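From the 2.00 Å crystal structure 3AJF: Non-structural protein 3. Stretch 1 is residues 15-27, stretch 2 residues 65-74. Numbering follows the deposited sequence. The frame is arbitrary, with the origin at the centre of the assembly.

Stretch 1 15-27: IPIDLLSLFFDIL
Stretch 2 65-74: HKRDLPGHYR

The contact is organised around one aromatic ring. Tyr73, with chi1 at -78° (m) and chi2 at 12°, has a CA-to-CB bond that points sideways with respect to the helix beginning at Ile17, yet its ring reaches that helix and buries more area than any other residue here. Leu19 lies over one face: its CB stands 4.0 Å from the Tyr73 ring centroid, only 9° off the normal, a CH-pi contact, while Leu19 CD1 comes to 3.7 Å from Tyr73 CD2. One helical turn on, Leu22 meets the ring edge near its plane, CD2 to Tyr73 CE2 at 4.1 Å. Leu19 and Leu22 share the t,p rotamer, and both CA-to-CB bonds point toward the second stretch.

Leu22 CD2 also sits 4.1 Å from Leu69 CD1, so one methyl touches both the ring and Leu69, itself t,p. At the start of the helix, Pro16 occupies the N-cap position and accepts the Leu19 N bond at its O (3.0 Å); its CG packs 4.0 Å from Tyr73 CE1.

The stretches run roughly antiparallel: Leu19 CA lies 6.7 Å from Tyr73 CA, whereas Ile26 CA and Lys66 CA are 10.7 Å apart. The helix keeps regular i to i+4 bonds, such as Ile26 N to Leu22 O at 3.0 Å. The second stretch instead uses a type I turn from Lys66 to Leu69, then extended Leu69 and Pro70 (psi 125° and 140°), and Tyr73 N bonds to Pro70 O at 3.0 Å. The rule is economical: Leu19, Leu22 and Ile26, spaced three and four apart, all point toward the second stretch, and one ring fills the near end.

Across the wider gap, Lys66 (t,t,t,p) lends its aliphatic chain, CD lying 4.0 Å from Ile26 CD1 (m,t). Its charge is satisfied locally, NZ forming a salt bridge with Asp68 OD1 at 2.8 Å within the turn. At the other polar margin, Tyr73 OH approaches Asp18 CB at 3.2 Å. No hydrogen bond or salt bridge crosses, and the contact rests on side-chain packing.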

# COMPACT_ATOMS: atom_id res chain seq x y z
N ILE A 15 -13.28 -8.51 -7.00
CA ILE A 15 -12.83 -7.16 -7.31
C ILE A 15 -13.68 -6.71 -8.46
O ILE A 15 -13.49 -7.20 -9.56
CB ILE A 15 -11.38 -7.17 -7.81
CG1 ILE A 15 -10.48 -7.84 -6.82
CG2 ILE A 15 -10.88 -5.74 -8.18
CD1 ILE A 15 -9.48 -8.63 -7.51
N PRO A 16 -14.59 -5.75 -8.23
CA PRO A 16 -15.44 -5.33 -9.35
C PRO A 16 -14.62 -4.74 -10.49
O PRO A 16 -13.64 -4.01 -10.27
CB PRO A 16 -16.36 -4.27 -8.71
CG PRO A 16 -16.28 -4.51 -7.26
CD PRO A 16 -14.89 -5.00 -7.00
N ILE A 17 -14.99 -5.09 -11.71
CA ILE A 17 -14.24 -4.70 -12.92
C ILE A 17 -14.18 -3.17 -13.15
O ILE A 17 -13.15 -2.62 -13.60
CB ILE A 17 -14.73 -5.51 -14.18
CG1 ILE A 17 -13.77 -5.36 -15.37
CG2 ILE A 17 -16.15 -5.14 -14.55
CD1 ILE A 17 -12.48 -6.18 -15.24
N ASP A 18 -15.27 -2.48 -12.77
CA ASP A 18 -15.31 -1.03 -12.82
C ASP A 18 -14.37 -0.38 -11.82
O ASP A 18 -13.97 0.77 -12.02
CB ASP A 18 -16.72 -0.51 -12.61
CG ASP A 18 -17.68 -0.89 -13.79
OD1 ASP A 18 -17.21 -1.26 -14.89
OD2 ASP A 18 -18.91 -0.77 -13.60
N LEU A 19 -14.02 -1.12 -10.74
CA LEU A 19 -13.03 -0.62 -9.79
C LEU A 19 -11.66 -0.57 -10.44
O LEU A 19 -10.93 0.41 -10.28
CB LEU A 19 -12.98 -1.46 -8.49
CG LEU A 19 -11.81 -1.14 -7.52
CD1 LEU A 19 -11.74 0.37 -7.10
CD2 LEU A 19 -11.89 -1.97 -6.29
N LEU A 20 -11.29 -1.63 -11.15
CA LEU A 20 -10.00 -1.62 -11.87
C LEU A 20 -9.95 -0.52 -12.92
O LEU A 20 -8.90 0.11 -13.11
CB LEU A 20 -9.67 -2.99 -12.47
CG LEU A 20 -9.40 -4.14 -11.48
CD1 LEU A 20 -9.27 -5.49 -12.23
CD2 LEU A 20 -8.17 -3.89 -10.62
N SER A 21 -11.06 -0.27 -13.61
CA SER A 21 -11.14 0.82 -14.58
C SER A 21 -11.01 2.17 -13.92
O SER A 21 -10.33 3.06 -14.47
CB SER A 21 -12.49 0.79 -15.31
OG SER A 21 -12.59 -0.40 -16.04
N LEU A 22 -11.71 2.36 -12.80
CA LEU A 22 -11.66 3.63 -12.08
C LEU A 22 -10.23 3.92 -11.57
O LEU A 22 -9.75 5.06 -11.69
CB LEU A 22 -12.65 3.62 -10.92
CG LEU A 22 -12.66 4.86 -10.02
CD1 LEU A 22 -13.11 6.12 -10.82
CD2 LEU A 22 -13.50 4.60 -8.77
N PHE A 23 -9.58 2.88 -11.03
CA PHE A 23 -8.20 2.94 -10.49
C PHE A 23 -7.30 3.37 -11.66
O PHE A 23 -6.58 4.37 -11.53
CB PHE A 23 -7.82 1.55 -9.94
CG PHE A 23 -6.44 1.41 -9.32
CD1 PHE A 23 -5.61 2.52 -9.05
CD2 PHE A 23 -5.99 0.14 -8.95
CE1 PHE A 23 -4.36 2.34 -8.47
CE2 PHE A 23 -4.73 -0.04 -8.34
CZ PHE A 23 -3.91 1.07 -8.11
N PHE A 24 -7.40 2.68 -12.79
CA PHE A 24 -6.56 3.02 -13.93
C PHE A 24 -6.77 4.50 -14.38
O PHE A 24 -5.81 5.24 -14.66
CB PHE A 24 -6.79 2.09 -15.13
CG PHE A 24 -6.04 2.54 -16.35
CD1 PHE A 24 -4.65 2.48 -16.37
CD2 PHE A 24 -6.71 3.15 -17.42
CE1 PHE A 24 -3.91 2.96 -17.47
CE2 PHE A 24 -5.99 3.62 -18.55
CZ PHE A 24 -4.58 3.52 -18.56
N ASP A 25 -8.03 4.92 -14.44
CA ASP A 25 -8.37 6.27 -14.90
C ASP A 25 -7.73 7.34 -14.00
O ASP A 25 -7.21 8.36 -14.49
CB ASP A 25 -9.88 6.46 -14.91
CG ASP A 25 -10.53 5.83 -16.09
OD1 ASP A 25 -9.81 5.37 -17.01
OD2 ASP A 25 -11.79 5.79 -16.14
N ILE A 26 -7.80 7.10 -12.69
CA ILE A 26 -7.28 8.04 -11.70
C ILE A 26 -5.77 8.04 -11.76
O ILE A 26 -5.16 9.11 -11.80
CB ILE A 26 -7.83 7.67 -10.29
CG1 ILE A 26 -9.32 8.08 -10.22
CG2 ILE A 26 -7.02 8.32 -9.18
CD1 ILE A 26 -10.09 7.63 -8.97
N LEU A 27 -5.16 6.85 -11.81
CA LEU A 27 -3.70 6.72 -11.90
C LEU A 27 -3.18 7.40 -13.17
O LEU A 27 -2.19 8.16 -13.14
CB LEU A 27 -3.30 5.24 -11.86
CG LEU A 27 -1.85 4.86 -12.11
CD1 LEU A 27 -0.95 5.58 -11.11
CD2 LEU A 27 -1.71 3.39 -11.96
N HIS A 65 -8.50 9.90 0.65
CA HIS A 65 -8.91 11.29 0.31
C HIS A 65 -10.22 11.36 -0.48
O HIS A 65 -10.95 12.34 -0.35
CB HIS A 65 -7.83 12.03 -0.46
CG HIS A 65 -6.62 12.37 0.36
ND1 HIS A 65 -6.44 13.60 0.94
CD2 HIS A 65 -5.55 11.62 0.69
CE1 HIS A 65 -5.30 13.59 1.62
NE2 HIS A 65 -4.74 12.41 1.47
N LYS A 66 -10.48 10.37 -1.32
CA LYS A 66 -11.60 10.43 -2.26
C LYS A 66 -12.91 10.19 -1.54
O LYS A 66 -13.24 9.07 -1.16
CB LYS A 66 -11.43 9.42 -3.41
CG LYS A 66 -12.44 9.58 -4.55
CD LYS A 66 -12.18 8.59 -5.70
CE LYS A 66 -13.42 8.41 -6.58
NZ LYS A 66 -13.73 9.68 -7.30
N ARG A 67 -13.68 11.26 -1.37
CA ARG A 67 -14.93 11.17 -0.64
C ARG A 67 -16.04 10.38 -1.32
O ARG A 67 -16.96 9.93 -0.64
CB ARG A 67 -15.46 12.56 -0.34
CG ARG A 67 -14.72 13.28 0.75
CD ARG A 67 -15.58 14.42 1.23
NE ARG A 67 -14.80 15.48 1.83
CZ ARG A 67 -15.27 16.70 2.07
NH1 ARG A 67 -16.53 17.01 1.75
NH2 ARG A 67 -14.49 17.62 2.64
N ASP A 68 -16.01 10.26 -2.65
CA ASP A 68 -17.12 9.60 -3.35
C ASP A 68 -16.74 8.22 -3.87
O ASP A 68 -17.34 7.74 -4.84
CB ASP A 68 -17.69 10.50 -4.47
CG ASP A 68 -16.66 10.81 -5.55
OD1 ASP A 68 -15.45 10.61 -5.30
OD2 ASP A 68 -17.04 11.27 -6.65
N LEU A 69 -15.75 7.58 -3.26
CA LEU A 69 -15.42 6.20 -3.63
C LEU A 69 -16.62 5.34 -3.21
O LEU A 69 -17.03 5.42 -2.06
CB LEU A 69 -14.15 5.73 -2.91
CG LEU A 69 -13.60 4.34 -3.27
CD1 LEU A 69 -13.00 4.38 -4.69
CD2 LEU A 69 -12.59 3.85 -2.23
N PRO A 70 -17.22 4.57 -4.14
CA PRO A 70 -18.33 3.72 -3.67
C PRO A 70 -17.97 2.84 -2.45
O PRO A 70 -16.85 2.31 -2.34
CB PRO A 70 -18.64 2.86 -4.90
CG PRO A 70 -18.25 3.71 -6.06
CD PRO A 70 -16.99 4.42 -5.59
N GLY A 71 -18.90 2.71 -1.50
CA GLY A 71 -18.67 1.94 -0.28
C GLY A 71 -18.21 0.51 -0.53
O GLY A 71 -17.33 -0.00 0.15
N HIS A 72 -18.79 -0.15 -1.53
CA HIS A 72 -18.43 -1.53 -1.81
C HIS A 72 -17.08 -1.69 -2.52
O HIS A 72 -16.64 -2.79 -2.74
CB HIS A 72 -19.56 -2.27 -2.55
CG HIS A 72 -19.80 -1.79 -3.95
ND1 HIS A 72 -20.30 -0.54 -4.24
CD2 HIS A 72 -19.63 -2.40 -5.15
CE1 HIS A 72 -20.40 -0.39 -5.54
NE2 HIS A 72 -20.01 -1.51 -6.12
N TYR A 73 -16.44 -0.57 -2.85
CA TYR A 73 -15.12 -0.61 -3.44
C TYR A 73 -14.04 -0.65 -2.36
O TYR A 73 -12.90 -1.00 -2.67
CB TYR A 73 -14.89 0.59 -4.38
CG TYR A 73 -15.55 0.48 -5.76
CD1 TYR A 73 -16.51 -0.52 -6.05
CD2 TYR A 73 -15.23 1.39 -6.76
CE1 TYR A 73 -17.08 -0.61 -7.31
CE2 TYR A 73 -15.81 1.31 -8.02
CZ TYR A 73 -16.73 0.31 -8.28
OH TYR A 73 -17.29 0.25 -9.52
N ARG A 74 -14.39 -0.34 -1.10
CA ARG A 74 -13.33 -0.17 -0.10
C ARG A 74 -12.54 -1.45 0.19
O ARG A 74 -11.30 -1.41 0.31
CB ARG A 74 -13.83 0.47 1.21
CG ARG A 74 -14.46 1.87 1.05
CD ARG A 74 -14.56 2.58 2.40
NE ARG A 74 -13.23 3.00 2.84
CZ ARG A 74 -12.56 4.04 2.37
NH1 ARG A 74 -13.12 4.87 1.50
NH2 ARG A 74 -11.34 4.31 2.82